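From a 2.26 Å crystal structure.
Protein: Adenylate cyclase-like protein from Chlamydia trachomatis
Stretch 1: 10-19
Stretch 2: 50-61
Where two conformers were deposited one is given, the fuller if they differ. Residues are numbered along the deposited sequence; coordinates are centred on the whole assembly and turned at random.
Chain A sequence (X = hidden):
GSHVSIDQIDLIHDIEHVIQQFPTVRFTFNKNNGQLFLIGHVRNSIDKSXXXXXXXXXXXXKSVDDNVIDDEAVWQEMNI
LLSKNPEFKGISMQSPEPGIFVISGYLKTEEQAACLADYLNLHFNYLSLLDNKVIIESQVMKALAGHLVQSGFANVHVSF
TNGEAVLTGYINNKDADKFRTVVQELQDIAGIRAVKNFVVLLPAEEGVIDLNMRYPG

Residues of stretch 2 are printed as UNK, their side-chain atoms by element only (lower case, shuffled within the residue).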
ATOM      1  N   ASP A  10      13.453 -15.390 -38.915  0.50 47.40           N
ATOM      2  CA  ASP A  10      12.892 -16.484 -38.108  0.50 44.68           C
ATOM      3  C   ASP A  10      13.587 -16.515 -36.749  0.50 41.71           C
ATOM      4  O   ASP A  10      12.970 -16.890 -35.753  0.50 41.58           O
ATOM      5  CB  ASP A  10      13.006 -17.854 -38.814  0.50 42.71           C
ATOM      6  CG  ASP A  10      14.378 -18.508 -38.657  0.50 40.58           C
ATOM      7  OD1 ASP A  10      15.361 -18.029 -39.247  0.50 38.29           O
ATOM      8  OD2 ASP A  10      14.468 -19.538 -37.968  0.50 45.81           O
ATOM      9  N   LEU A  11      14.855 -16.096 -36.722  1.00 36.93           N
ATOM     10  CA  LEU A  11      15.584 -15.885 -35.477  1.00 40.43           C
ATOM     11  C   LEU A  11      14.919 -14.870 -34.544  1.00 38.73           C
ATOM     12  O   LEU A  11      14.792 -15.112 -33.351  1.00 40.78           O
ATOM     13  CB  LEU A  11      17.000 -15.422 -35.766  1.00 46.86           C
ATOM     14  CG  LEU A  11      17.937 -16.620 -35.714  1.00 54.30           C
ATOM     15  CD1 LEU A  11      17.560 -17.685 -36.753  1.00 54.47           C
ATOM     16  CD2 LEU A  11      19.387 -16.147 -35.829  1.00 60.57           C
ATOM     17  N   ILE A  12      14.503 -13.739 -35.098  1.00 37.33           N
ATOM     18  CA  ILE A  12      13.839 -12.704 -34.329  1.00 38.08           C
ATOM     19  C   ILE A  12      12.539 -13.243 -33.790  1.00 35.71           C
ATOM     20  O   ILE A  12      12.319 -13.129 -32.574  1.00 33.59           O
ATOM     21  CB  ILE A  12      13.702 -11.369 -35.130  1.00 41.42           C
ATOM     22  CG1 ILE A  12      15.097 -10.805 -35.456  1.00 47.43           C
ATOM     23  CG2 ILE A  12      12.959 -10.300 -34.357  1.00 44.31           C
ATOM     24  CD1 ILE A  12      16.121 -10.838 -34.326  1.00 47.51           C
ATOM     25  N   HIS A  13      11.727 -13.891 -34.660  1.00 32.91           N
ATOM     26  CA  HIS A  13      10.473 -14.464 -34.232  0.50 29.73           C
ATOM     27  C   HIS A  13      10.654 -15.536 -33.139  1.00 29.61           C
ATOM     28  O   HIS A  13       9.863 -15.589 -32.196  1.00 33.29           O
ATOM     29  CB  HIS A  13       9.678 -14.975 -35.450  0.50 30.51           C
ATOM     30  CG  HIS A  13       8.995 -13.883 -36.212  0.50 30.11           C
ATOM     31  ND1 HIS A  13       9.573 -13.249 -37.291  0.50 31.00           N
ATOM     32  CD2 HIS A  13       7.791 -13.288 -36.030  0.50 31.81           C
ATOM     33  CE1 HIS A  13       8.754 -12.315 -37.745  0.50 30.84           C
ATOM     34  NE2 HIS A  13       7.662 -12.322 -37.000  0.50 30.91           N
ATOM     35  N   ASP A  14      11.684 -16.366 -33.252  1.00 26.15           N
ATOM     36  CA  ASP A  14      11.982 -17.362 -32.230  1.00 29.26           C
ATOM     37  C   ASP A  14      12.374 -16.730 -30.852  1.00 27.95           C
ATOM     38  O   ASP A  14      11.881 -17.144 -29.816  1.00 26.74           O
ATOM     39  CB  ASP A  14      13.148 -18.308 -32.710  1.00 35.77           C
ATOM     40  CG  ASP A  14      12.720 -19.338 -33.815  1.00 38.92           C
ATOM     41  OD1 ASP A  14      11.578 -19.272 -34.342  1.00 46.06           O
ATOM     42  OD2 ASP A  14      13.542 -20.222 -34.135  1.00 41.36           O
ATOM     43  N   ILE A  15      13.298 -15.768 -30.830  1.00 25.31           N
ATOM     44  CA  ILE A  15      13.588 -15.029 -29.589  1.00 25.44           C
ATOM     45  C   ILE A  15      12.331 -14.337 -29.003  1.00 24.40           C
ATOM     46  O   ILE A  15      12.017 -14.511 -27.825  1.00 20.96           O
ATOM     47  CB  ILE A  15      14.704 -13.965 -29.785  1.00 25.90           C
ATOM     48  CG1 ILE A  15      16.005 -14.614 -30.283  1.00 25.26           C
ATOM     49  CG2 ILE A  15      15.000 -13.257 -28.457  1.00 28.22           C
ATOM     50  CD1 ILE A  15      16.942 -13.597 -30.902  1.00 28.90           C
ATOM     51  N   GLU A  16      11.590 -13.626 -29.830  1.00 25.03           N
ATOM     52  CA  GLU A  16      10.329 -12.999 -29.366  1.00 31.87           C
ATOM     53  C   GLU A  16       9.331 -13.960 -28.746  1.00 32.83           C
ATOM     54  O   GLU A  16       8.631 -13.591 -27.791  1.00 33.11           O
ATOM     55  CB  GLU A  16       9.617 -12.247 -30.495  1.00 32.82           C
ATOM     56  CG  GLU A  16      10.306 -10.958 -30.878  1.00 38.45           C
ATOM     57  CD  GLU A  16       9.714 -10.292 -32.115  1.00 44.56           C
ATOM     58  OE1 GLU A  16       8.663 -10.745 -32.658  1.00 46.64           O
ATOM     59  OE2 GLU A  16      10.339  -9.312 -32.556  1.00 49.59           O
ATOM     60  N   HIS A  17       9.236 -15.176 -29.294  1.00 31.29           N
ATOM     61  CA  HIS A  17       8.242 -16.146 -28.793  1.00 32.19           C
ATOM     62  C   HIS A  17       8.569 -16.441 -27.318  1.00 26.89           C
ATOM     63  O   HIS A  17       7.709 -16.621 -26.452  1.00 25.88           O
ATOM     64  CB  HIS A  17       8.281 -17.425 -29.639  1.00 34.02           C
ATOM     65  CG  HIS A  17       7.464 -18.547 -29.080  1.00 40.32           C
ATOM     66  ND1 HIS A  17       6.087 -18.578 -29.167  1.00 38.58           N
ATOM     67  CD2 HIS A  17       7.833 -19.700 -28.465  1.00 42.35           C
ATOM     68  CE1 HIS A  17       5.638 -19.680 -28.590  1.00 41.77           C
ATOM     69  NE2 HIS A  17       6.678 -20.386 -28.169  1.00 43.16           N
ATOM     70  N   VAL A  18       9.852 -16.476 -27.040  1.00 25.90           N
ATOM     71  CA  VAL A  18      10.311 -16.666 -25.687  1.00 22.92           C
ATOM     72  C   VAL A  18      10.079 -15.364 -24.915  1.00 22.74           C
ATOM     73  O   VAL A  18       9.288 -15.328 -23.980  1.00 23.00           O
ATOM     74  CB  VAL A  18      11.764 -17.103 -25.657  1.00 22.43           C
ATOM     75  CG1 VAL A  18      12.180 -17.406 -24.234  1.00 25.43           C
ATOM     76  CG2 VAL A  18      11.994 -18.366 -26.469  1.00 23.52           C
ATOM     77  N   ILE A  19      10.744 -14.281 -25.296  1.00 23.62           N
ATOM     78  CA  ILE A  19      10.833 -13.144 -24.368  1.00 24.48           C
ATOM     79  C   ILE A  19       9.477 -12.441 -24.125  1.00 24.94           C
ATOM     80  O   ILE A  19       9.247 -11.918 -23.031  1.00 19.47           O
ATOM     81  CB  ILE A  19      11.946 -12.162 -24.750  1.00 29.66           C
ATOM     82  CG1 ILE A  19      11.629 -11.440 -26.047  1.00 32.77           C
ATOM     83  CG2 ILE A  19      13.284 -12.878 -24.837  1.00 29.83           C
ATOM     84  CD1 ILE A  19      12.113 -10.023 -25.987  1.00 37.01           C
ATOM     85  N   UNK A  50      13.503 -20.095 -15.795  1.00 25.34           N
ATOM     86  CA  UNK A  50      12.698 -20.469 -16.953  1.00 28.72           C
ATOM     87  C   UNK A  50      13.138 -19.664 -18.181  1.00 29.42           C
ATOM     88  O   UNK A  50      13.338 -20.240 -19.261  1.00 24.43           O
ATOM     89  c   UNK A  50      10.379 -21.380 -16.143  1.00 37.89           C
ATOM     90  c   UNK A  50       9.017 -20.871 -15.644  1.00 43.52           C
ATOM     91  c   UNK A  50      11.203 -20.237 -16.739  1.00 32.31           C
ATOM     92  o   UNK A  50       8.424 -19.996 -16.327  1.00 55.01           O
ATOM     93  o   UNK A  50       8.528 -21.302 -14.580  1.00 41.16           O
ATOM     94  N   UNK A  51      13.305 -18.347 -18.000  1.00 26.81           N
ATOM     95  CA  UNK A  51      13.681 -17.488 -19.114  1.00 27.15           C
ATOM     96  C   UNK A  51      15.005 -17.907 -19.689  1.00 27.67           C
ATOM     97  O   UNK A  51      15.099 -18.144 -20.884  1.00 24.73           O
ATOM     98  c   UNK A  51      14.341 -15.004 -19.632  1.00 25.97           C
ATOM     99  c   UNK A  51      13.692 -16.019 -18.713  1.00 24.35           C
ATOM    100  c   UNK A  51      14.310 -13.639 -18.929  1.00 24.79           C
ATOM    101  c   UNK A  51      13.726 -14.966 -21.039  1.00 27.03           C
ATOM    102  N   UNK A  52      16.015 -18.009 -18.829  1.00 27.98           N
ATOM    103  CA  UNK A  52      17.368 -18.335 -19.285  1.00 32.95           C
ATOM    104  C   UNK A  52      17.501 -19.692 -19.975  1.00 32.97           C
ATOM    105  O   UNK A  52      18.291 -19.850 -20.880  1.00 29.91           O
ATOM    106  c   UNK A  52      18.387 -18.311 -18.164  1.00 33.08           C
ATOM    107  c   UNK A  52      19.234 -17.255 -16.131  1.00 37.70           C
ATOM    108  c   UNK A  52      18.494 -16.984 -17.439  1.00 37.88           C
ATOM    109  c   UNK A  52      19.169 -15.915 -18.285  1.00 36.88           C
ATOM    110  N   UNK A  53      16.795 -20.677 -19.482  1.00 36.19           N
ATOM    111  CA  UNK A  53      16.887 -22.002 -20.063  1.00 40.15           C
ATOM    112  C   UNK A  53      16.120 -22.147 -21.370  1.00 34.98           C
ATOM    113  O   UNK A  53      16.531 -22.947 -22.208  1.00 34.08           O
ATOM    114  c   UNK A  53      18.490 -24.628 -18.546  1.00 57.85           C
ATOM    115  c   UNK A  53      19.481 -22.824 -16.668  1.00 50.87           C
ATOM    116  o   UNK A  53      21.299 -24.265 -16.242  1.00 65.37           O
ATOM    117  c   UNK A  53      16.522 -23.098 -19.045  1.00 41.10           C
ATOM    118  c   UNK A  53      19.669 -24.917 -17.863  1.00 56.41           C
ATOM    119  c   UNK A  53      18.307 -22.549 -17.338  1.00 51.62           C
ATOM    120  c   UNK A  53      20.149 -24.005 -16.930  1.00 56.07           C
ATOM    121  c   UNK A  53      17.774 -23.445 -18.279  1.00 49.82           C
ATOM    122  N   UNK A  54      15.025 -21.405 -21.534  1.00 31.41           N
ATOM    123  CA  UNK A  54      14.338 -21.356 -22.819  1.00 29.39           C
ATOM    124  C   UNK A  54      15.110 -20.645 -23.881  1.00 29.13           C
ATOM    125  O   UNK A  54      15.088 -21.087 -25.004  1.00 28.15           O
ATOM    126  n   UNK A  54       8.292 -20.982 -21.385  1.00 40.86           N
ATOM    127  c   UNK A  54      10.669 -20.861 -21.844  1.00 36.64           C
ATOM    128  c   UNK A  54      12.977 -20.748 -22.713  1.00 30.65           C
ATOM    129  c   UNK A  54      12.020 -21.564 -21.867  1.00 33.80           C
ATOM    130  c   UNK A  54       9.546 -21.782 -21.404  1.00 37.82           C
ATOM    131  N   UNK A  55      15.794 -19.543 -23.576  1.00 31.03           N
ATOM    132  CA  UNK A  55      16.566 -18.885 -24.644  1.00 34.05           C
ATOM    133  C   UNK A  55      17.814 -19.718 -24.974  1.00 37.02           C
ATOM    134  O   UNK A  55      18.199 -19.853 -26.125  1.00 34.97           O
ATOM    135  c   UNK A  55      17.938 -17.375 -23.183  1.00 35.10           C
ATOM    136  c   UNK A  55      16.977 -17.427 -24.338  1.00 32.70           C
ATOM    137  c   UNK A  55      15.758 -16.585 -24.052  1.00 35.01           C
ATOM    138  N   UNK A  56      18.437 -20.282 -23.960  1.00 39.73           N
ATOM    139  CA  UNK A  56      19.586 -21.125 -24.190  1.00 46.43           C
ATOM    140  C   UNK A  56      19.275 -22.270 -25.161  1.00 44.77           C
ATOM    141  O   UNK A  56      20.079 -22.532 -26.048  1.00 46.58           O
ATOM    142  c   UNK A  56      20.125 -21.682 -22.876  1.00 52.40           C
ATOM    143  c   UNK A  56      21.590 -22.048 -22.973  1.00 58.23           C
ATOM    144  o   UNK A  56      22.363 -21.169 -23.449  1.00 60.00           O
ATOM    145  o   UNK A  56      21.948 -23.190 -22.586  1.00 53.90           O
ATOM    146  N   UNK A  57      18.120 -22.933 -24.975  1.00 38.43           N
ATOM    147  CA  UNK A  57      17.605 -23.978 -25.893  1.00 36.85           C
ATOM    148  C   UNK A  57      17.561 -23.580 -27.369  1.00 38.54           C
ATOM    149  O   UNK A  57      17.436 -24.456 -28.227  1.00 41.43           O
ATOM    150  c   UNK A  57      16.186 -24.389 -25.502  1.00 33.74           C
ATOM    151  N   UNK A  58      17.546 -22.280 -27.668  1.00 32.95           N
ATOM    152  CA  UNK A  58      17.488 -21.853 -29.041  1.00 31.99           C
ATOM    153  C   UNK A  58      18.838 -22.231 -29.631  1.00 34.86           C
ATOM    154  O   UNK A  58      19.875 -21.907 -29.061  1.00 34.79           O
ATOM    155  c   UNK A  58      17.206 -20.369 -29.148  1.00 29.35           C
ATOM    156  c   UNK A  58      14.726 -20.387 -29.377  1.00 32.84           C
ATOM    157  c   UNK A  58      15.887 -18.403 -28.430  1.00 28.25           C
ATOM    158  c   UNK A  58      15.906 -19.911 -28.539  1.00 29.07           C
ATOM    159  N   UNK A  59      18.837 -23.010 -30.704  1.00 36.47           N
ATOM    160  CA  UNK A  59      20.126 -23.589 -31.195  1.00 40.02           C
ATOM    161  C   UNK A  59      21.098 -22.540 -31.717  1.00 35.49           C
ATOM    162  O   UNK A  59      22.297 -22.741 -31.654  1.00 38.38           O
ATOM    163  o   UNK A  59      18.988 -24.149 -33.269  1.00 40.32           O
ATOM    164  c   UNK A  59      19.887 -24.645 -32.284  1.00 41.05           C
ATOM    165  N   UNK A  60      20.578 -21.402 -32.196  1.00 34.62           N
ATOM    166  CA  UNK A  60      21.433 -20.294 -32.709  1.00 34.06           C
ATOM    167  C   UNK A  60      22.038 -19.362 -31.623  1.00 33.08           C
ATOM    168  O   UNK A  60      22.836 -18.466 -31.921  1.00 37.67           O
ATOM    169  c   UNK A  60      18.160 -19.647 -33.543  1.00 33.62           C
ATOM    170  c   UNK A  60      16.865 -18.022 -32.374  1.00 33.71           C
ATOM    171  c   UNK A  60      18.030 -17.319 -32.105  1.00 34.99           C
ATOM    172  c   UNK A  60      19.242 -17.796 -32.547  1.00 33.69           C
ATOM    173  c   UNK A  60      19.323 -18.966 -33.268  1.00 33.00           C
ATOM    174  c   UNK A  60      20.654 -19.479 -33.754  1.00 33.28           C
ATOM    175  c   UNK A  60      16.937 -19.195 -33.080  1.00 34.44           C
ATOM    176  N   UNK A  61      21.661 -19.583 -30.365  1.00 31.49           N
ATOM    177  CA  UNK A  61      22.138 -18.782 -29.247  1.00 31.80           C
ATOM    178  C   UNK A  61      23.241 -19.586 -28.582  1.00 32.60           C
ATOM    179  O   UNK A  61      22.991 -20.696 -28.053  1.00 32.47           O
ATOM    180  c   UNK A  61      20.025 -17.441 -28.897  1.00 28.37           C
ATOM    181  c   UNK A  61      21.007 -18.429 -28.250  1.00 29.34           C
ATOM    182  c   UNK A  61      21.578 -17.833 -26.976  1.00 28.31           C
TER

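Position 50 has five side-chain atoms: three carbons in a row, the third carrying two oxygens. It touches nothing on stretch 1. A carboxylate at the end of three carbons is Glu50.

Position 51 has four carbons, forked at the second. One tip of the fork lies 4.3 Å from Val18 CG1 and 4.4 Å from Ile19 CG2. The fork one carbon beyond CB identifies Leu51, and the tip is its CD1.

Position 52 again has four carbons forked at the second. Its CB points away from stretch 1, and no atom comes near. The residue is Leu52.

Position 53 has one carbon, then a six-carbon ring bearing one oxygen. The ring is out of reach of stretch 1. A ring with a hydroxyl is Tyr53.

Position 54 has four carbons in a row ending in nitrogen. CB points toward stretch 1 and lies 3.8 Å from Val18 CG1. The unbranched chain with its terminal amine is Lys54. No salt bridge crosses to stretch 1; the closest contact is carbon to carbon, Lys54 CB to Val18 CG1.

Position 55 has three carbons, the first carrying the other two. One of the two methyls is 3.7 Å from Val18 CG1. Branching at CB with no further atoms gives Val55, and that methyl is CG1.

Position 56 has two carbons, the second carrying two oxygens. It is one carbon shorter than Glu50 and makes no contact with stretch 1. It is Asp56.

Position 57 has a single carbon, which does not reach stretch 1. It is Ala57.

Position 58 has four carbons, forked at the second, and its CB points toward stretch 1. One methyl lies 4.2 Å from Ile15 CG1 and 4.4 Å from Val18 CG2. The other lies 4.2 Å from Asp14 CB. This is Leu58; the first methyl is CD1 and the second CD2. Its backbone also opens a type I beta turn.

Position 59 has one carbon and one oxygen. It sits within the turn and does not touch stretch 1. It is Ser59.

Position 60 has one carbon, then a six-carbon ring with no oxygen. Leu11 CG lies over one face, 3.5 Å from the ring centroid and 4° off the normal. Ile15 CG1 and Asp14 OD2 lie at the edge. The bare ring is Phe60. Its CE1 is 3.8 Å from Ile15 CG1, and its CE2 is 3.7 Å from Asp14 OD2.

Position 61 has three carbons, the first carrying two. The side chain makes no contact with stretch 1. The residue closes the turn, and its N donates a hydrogen bond to Leu58 O at 3.2 Å. It is Val61.

The two helices run nearly antiparallel, at 161°, with axes 9.8 Å apart at closest approach. No hydrogen bond joins the stretches, and packing of mostly apolar side chains makes the contact. Val18 fits against Leu51, Lys54, Val55 and Leu58. Beyond the helix, the turn brings Phe60 back onto Leu11, Asp14 and Ile15. Between them the stretches bury 440 Å², both sides summed.

Stretch 2, residues 50-61: ELLYKVDALSFV
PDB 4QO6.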